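Local coordinates for protein alpha-acetolactate decarboxylase (Bacillus subtilis subsp. subtilis str. 168, PDB 5XNE) that catalyses the decarboxylation of acetolactate to (R)-acetoin, a step on the route from pyruvate to butanediol, and carries a histidine-bound zinc ion, at residues Ser8-Gly20 against Leu128-Val140. Sequence-based numbering, arbitrary orientation.
Sequences STMTSLLDGVYDG and LQEKPYVPMVEAV
Tyr18 lays the CB-CD2 side of its side chain over one face of the Tyr133 ring, its CB 4.0 Å from that ring's centroid in a CH-pi contact and its CD2 3.4 Å from Tyr133 CG. The two side chains run past one another head to tail, their ring planes 51° apart, while Lys131 CG covers the other face of Tyr133. With CG anti to its carbonyl carbon (chi1 -58°), Tyr18 reaches the loop before helix 136-139, where its OH gives a weak hydrogen bond to Val134 O (2.7 Å), and also touches Ala139 CB in that helix. Running the other way, Tyr133 OH donates to the syn side of Asp19 OD1 (2.6 Å), somewhat out of the carboxylate plane; Lys40 NZ also bonds this hydroxyl, and Lys131 NZ makes a long salt bridge to Asp19 OD2. A leucine in place of Tyr133 has no hydroxyl for Asp19 and Lys40, and would probably leave the carboxylate more able to turn and Tyr18 without an aromatic face to lie on. Gly16 closes helix 10-14 with a Schellman motif; a CB here would lie 3.0 Å from Val134 O. Helix 10-14 ends at the start of helix 136-139: Met136 N, just after the N-cap residue Pro135, donates almost straight to Leu14 O (3.0 Å, 167°), and a water donates to the same oxygen and accepts from Val137 N. Met136, extended beyond CG, passes slantwise over Leu13 and places SD 3.8 Å from Leu13 CD2, with Met10 CE meeting that sulfur from a chain crossing at about a right angle. The Met136 side chain lies about 7 Å from the zinc ion held by His173, His175 and His186, and Ile229 of helix 225-232 packs on Met10 and Leu14.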
loop_
_atom_site.group_PDB
_atom_site.type_symbol
_atom_site.label_atom_id
_atom_site.label_comp_id
_atom_site.label_asym_id
_atom_site.label_seq_id
_atom_site.Cartn_x
_atom_site.Cartn_y
_atom_site.Cartn_z
ATOM N N SER B 8 -1.012 -8.780 -5.163
ATOM C CA SER B 8 0.379 -8.457 -5.517
ATOM C C SER B 8 0.574 -7.013 -6.001
ATOM O O SER B 8 -0.298 -6.153 -5.790
ATOM C CB SER B 8 0.904 -9.438 -6.578
ATOM O OG SER B 8 2.329 -9.410 -6.633
ATOM N N THR B 9 1.725 -6.738 -6.614
ATOM C CA THR B 9 2.086 -5.362 -6.952
ATOM C C THR B 9 2.379 -5.159 -8.426
ATOM O O THR B 9 2.837 -6.071 -9.131
ATOM C CB THR B 9 3.335 -4.868 -6.168
ATOM O OG1 THR B 9 4.525 -5.453 -6.730
ATOM C CG2 THR B 9 3.218 -5.218 -4.692
ATOM N N MET B 10 2.150 -3.935 -8.887
ATOM C CA MET B 10 2.447 -3.595 -10.264
ATOM C C MET B 10 3.947 -3.680 -10.521
ATOM O O MET B 10 4.369 -4.087 -11.601
ATOM C CB MET B 10 1.928 -2.188 -10.604
ATOM C CG MET B 10 2.132 -1.800 -12.047
ATOM S SD MET B 10 1.151 -2.842 -13.147
ATOM C CE MET B 10 1.730 -2.285 -14.744
ATOM N N THR B 11 4.750 -3.332 -9.526
ATOM C CA THR B 11 6.191 -3.399 -9.752
ATOM C C THR B 11 6.691 -4.840 -9.912
ATOM O O THR B 11 7.699 -5.063 -10.594
ATOM C CB THR B 11 6.965 -2.714 -8.645
ATOM O OG1 THR B 11 6.627 -3.302 -7.386
ATOM C CG2 THR B 11 6.654 -1.202 -8.640
ATOM N N SER B 12 6.003 -5.819 -9.321
ATOM C CA SER B 12 6.371 -7.220 -9.570
ATOM C C SER B 12 6.047 -7.609 -11.007
ATOM O O SER B 12 6.830 -8.318 -11.670
ATOM C CB SER B 12 5.678 -8.162 -8.568
ATOM O OG SER B 12 6.090 -9.524 -8.746
ATOM N N LEU B 13 4.905 -7.137 -11.507
ATOM C CA LEU B 13 4.564 -7.346 -12.900
ATOM C C LEU B 13 5.610 -6.698 -13.826
ATOM O O LEU B 13 6.043 -7.312 -14.808
ATOM C CB LEU B 13 3.159 -6.799 -13.188
ATOM C CG LEU B 13 2.308 -7.507 -14.234
ATOM C CD1 LEU B 13 1.999 -8.962 -13.865
ATOM C CD2 LEU B 13 1.033 -6.707 -14.489
ATOM N N LEU B 14 6.046 -5.482 -13.496
ATOM C CA LEU B 14 7.069 -4.802 -14.287
ATOM C C LEU B 14 8.324 -5.657 -14.415
ATOM O O LEU B 14 8.947 -5.689 -15.476
ATOM C CB LEU B 14 7.434 -3.453 -13.666
ATOM C CG LEU B 14 6.444 -2.296 -13.755
ATOM C CD1 LEU B 14 7.065 -1.056 -13.106
ATOM C CD2 LEU B 14 6.042 -2.021 -15.202
ATOM N N ASP B 15 8.668 -6.360 -13.335
ATOM C CA ASP B 15 9.883 -7.176 -13.285
ATOM C C ASP B 15 9.720 -8.526 -13.998
ATOM O O ASP B 15 10.631 -9.353 -13.995
ATOM C CB ASP B 15 10.304 -7.408 -11.830
ATOM C CG ASP B 15 11.706 -8.009 -11.711
ATOM O OD1 ASP B 15 12.624 -7.513 -12.397
ATOM O OD2 ASP B 15 11.882 -8.983 -10.952
ATOM N N GLY B 16 8.558 -8.759 -14.602
ATOM C CA GLY B 16 8.360 -9.960 -15.392
ATOM C C GLY B 16 7.898 -11.159 -14.589
ATOM O O GLY B 16 8.000 -12.301 -15.035
ATOM N N VAL B 17 7.375 -10.908 -13.398
ATOM C CA VAL B 17 6.800 -11.977 -12.601
ATOM C C VAL B 17 5.360 -12.134 -13.062
ATOM O O VAL B 17 4.458 -11.456 -12.574
ATOM C CB VAL B 17 6.878 -11.677 -11.102
ATOM C CG1 VAL B 17 6.187 -12.754 -10.288
ATOM C CG2 VAL B 17 8.343 -11.550 -10.680
ATOM N N TYR B 18 5.152 -13.011 -14.030
ATOM C CA TYR B 18 3.821 -13.150 -14.623
ATOM C C TYR B 18 3.034 -14.330 -14.081
ATOM O O TYR B 18 1.889 -14.533 -14.474
ATOM C CB TYR B 18 3.925 -13.269 -16.143
ATOM C CG TYR B 18 4.615 -12.097 -16.797
ATOM C CD1 TYR B 18 4.450 -10.803 -16.310
ATOM C CD2 TYR B 18 5.454 -12.281 -17.891
ATOM C CE1 TYR B 18 5.093 -9.717 -16.908
ATOM C CE2 TYR B 18 6.098 -11.209 -18.489
ATOM C CZ TYR B 18 5.923 -9.934 -17.995
ATOM O OH TYR B 18 6.564 -8.873 -18.585
ATOM N N ASP B 19 3.631 -15.103 -13.185
ATOM C CA ASP B 19 2.955 -16.269 -12.621
ATOM C C ASP B 19 2.674 -16.036 -11.142
ATOM O O ASP B 19 3.608 -15.972 -10.346
ATOM C CB ASP B 19 3.805 -17.534 -12.798
ATOM C CG ASP B 19 3.898 -18.002 -14.250
ATOM O OD1 ASP B 19 3.425 -17.301 -15.169
ATOM O OD2 ASP B 19 4.462 -19.088 -14.457
ATOM N N GLY B 20 1.406 -15.885 -10.770
ATOM C CA GLY B 20 1.053 -15.774 -9.365
ATOM C C GLY B 20 0.394 -17.037 -8.841
ATOM O O GLY B 20 0.295 -18.036 -9.555
ATOM N N LEU B 128 -0.295 -14.079 -23.952
ATOM C CA LEU B 128 0.471 -15.122 -23.269
ATOM C C LEU B 128 1.958 -15.039 -23.606
ATOM O O LEU B 128 2.352 -14.956 -24.772
ATOM C CB LEU B 128 -0.100 -16.512 -23.615
ATOM C CG LEU B 128 0.393 -17.810 -22.939
ATOM C CD1 LEU B 128 -0.496 -18.989 -23.302
ATOM C CD2 LEU B 128 1.818 -18.183 -23.308
ATOM N N GLN B 129 2.768 -15.075 -22.553
ATOM C CA GLN B 129 4.218 -14.998 -22.630
ATOM C C GLN B 129 4.844 -16.361 -22.413
ATOM O O GLN B 129 4.302 -17.183 -21.684
ATOM C CB GLN B 129 4.757 -14.022 -21.575
ATOM C CG GLN B 129 4.168 -12.619 -21.669
ATOM C CD GLN B 129 4.692 -11.864 -22.874
ATOM O OE1 GLN B 129 5.905 -11.699 -23.039
ATOM N NE2 GLN B 129 3.781 -11.400 -23.730
ATOM N N GLU B 130 5.998 -16.591 -23.032
ATOM C CA GLU B 130 6.731 -17.833 -22.823
ATOM C C GLU B 130 7.975 -17.610 -21.982
ATOM O O GLU B 130 8.677 -16.609 -22.141
ATOM C CB GLU B 130 7.123 -18.461 -24.160
ATOM C CG GLU B 130 5.958 -18.787 -25.065
ATOM C CD GLU B 130 6.299 -19.876 -26.071
ATOM O OE1 GLU B 130 7.138 -19.623 -26.967
ATOM O OE2 GLU B 130 5.720 -20.983 -25.968
ATOM N N LYS B 131 8.257 -18.543 -21.075
ATOM C CA LYS B 131 9.467 -18.440 -20.266
ATOM C C LYS B 131 10.708 -18.649 -21.146
ATOM O O LYS B 131 10.646 -19.379 -22.130
ATOM C CB LYS B 131 9.430 -19.456 -19.116
ATOM C CG LYS B 131 8.406 -19.087 -18.023
ATOM C CD LYS B 131 7.961 -20.295 -17.230
ATOM C CE LYS B 131 7.187 -19.872 -15.998
ATOM N NZ LYS B 131 8.099 -19.274 -14.976
ATOM N N PRO B 132 11.824 -17.982 -20.811
ATOM C CA PRO B 132 11.979 -17.043 -19.700
ATOM C C PRO B 132 11.304 -15.718 -20.000
ATOM O O PRO B 132 11.396 -15.200 -21.112
ATOM C CB PRO B 132 13.494 -16.872 -19.590
ATOM C CG PRO B 132 13.979 -17.097 -20.973
ATOM C CD PRO B 132 13.080 -18.133 -21.574
ATOM N N TYR B 133 10.616 -15.193 -19.000
ATOM C CA TYR B 133 9.865 -13.959 -19.164
ATOM C C TYR B 133 10.787 -12.751 -19.329
ATOM O O TYR B 133 11.891 -12.712 -18.777
ATOM C CB TYR B 133 8.942 -13.752 -17.962
ATOM C CG TYR B 133 7.817 -14.757 -17.837
ATOM C CD1 TYR B 133 7.228 -15.334 -18.957
ATOM C CD2 TYR B 133 7.340 -15.130 -16.581
ATOM C CE1 TYR B 133 6.188 -16.246 -18.838
ATOM C CE2 TYR B 133 6.305 -16.041 -16.449
ATOM C CZ TYR B 133 5.723 -16.591 -17.572
ATOM O OH TYR B 133 4.682 -17.482 -17.427
ATOM N N VAL B 134 10.319 -11.772 -20.094
ATOM C CA VAL B 134 10.982 -10.479 -20.212
ATOM C C VAL B 134 10.242 -9.428 -19.377
ATOM O O VAL B 134 9.084 -9.645 -18.999
ATOM C CB VAL B 134 11.064 -10.037 -21.688
ATOM C CG1 VAL B 134 11.767 -11.120 -22.503
ATOM C CG2 VAL B 134 9.678 -9.750 -22.262
ATOM N N PRO B 135 10.901 -8.296 -19.069
ATOM C CA PRO B 135 10.211 -7.251 -18.302
ATOM C C PRO B 135 8.997 -6.721 -19.057
ATOM O O PRO B 135 8.934 -6.820 -20.294
ATOM C CB PRO B 135 11.274 -6.161 -18.140
ATOM C CG PRO B 135 12.574 -6.881 -18.297
ATOM C CD PRO B 135 12.312 -7.950 -19.311
ATOM N N MET B 136 8.041 -6.162 -18.327
ATOM C CA MET B 136 6.776 -5.784 -18.948
ATOM C C MET B 136 6.921 -4.702 -20.012
ATOM O O MET B 136 6.164 -4.698 -20.975
ATOM C CB MET B 136 5.771 -5.329 -17.893
ATOM C CG MET B 136 4.362 -5.289 -18.439
ATOM S SD MET B 136 3.154 -4.939 -17.153
ATOM C CE MET B 136 1.659 -4.794 -18.155
ATOM N N VAL B 137 7.889 -3.803 -19.845
ATOM C CA VAL B 137 8.122 -2.762 -20.849
ATOM C C VAL B 137 8.442 -3.392 -22.203
ATOM O O VAL B 137 8.016 -2.892 -23.249
ATOM C CB VAL B 137 9.254 -1.806 -20.418
ATOM C CG1 VAL B 137 9.769 -0.995 -21.609
ATOM C CG2 VAL B 137 8.758 -0.875 -19.325
ATOM N N GLU B 138 9.149 -4.519 -22.184
ATOM C CA GLU B 138 9.441 -5.244 -23.419
ATOM C C GLU B 138 8.248 -6.061 -23.879
ATOM O O GLU B 138 7.963 -6.143 -25.075
ATOM C CB GLU B 138 10.657 -6.161 -23.236
ATOM C CG GLU B 138 11.915 -5.430 -22.802
ATOM C CD GLU B 138 12.268 -4.258 -23.711
ATOM O OE1 GLU B 138 12.026 -4.348 -24.938
ATOM O OE2 GLU B 138 12.791 -3.245 -23.192
ATOM N N ALA B 139 7.549 -6.671 -22.925
ATOM C CA ALA B 139 6.458 -7.574 -23.250
ATOM C C ALA B 139 5.287 -6.864 -23.942
ATOM O O ALA B 139 4.590 -7.475 -24.756
ATOM C CB ALA B 139 5.968 -8.290 -21.986
ATOM N N VAL B 140 5.066 -5.586 -23.634
ATOM C CA VAL B 140 3.902 -4.893 -24.195
ATOM C C VAL B 140 4.165 -4.269 -25.561
ATOM O O VAL B 140 3.228 -3.849 -26.233
ATOM C CB VAL B 140 3.381 -3.779 -23.265
ATOM C CG1 VAL B 140 2.868 -4.369 -21.947
ATOM C CG2 VAL B 140 4.451 -2.728 -23.028
HETATM O O HOH W 1 9.213 -3.496 -17.239
#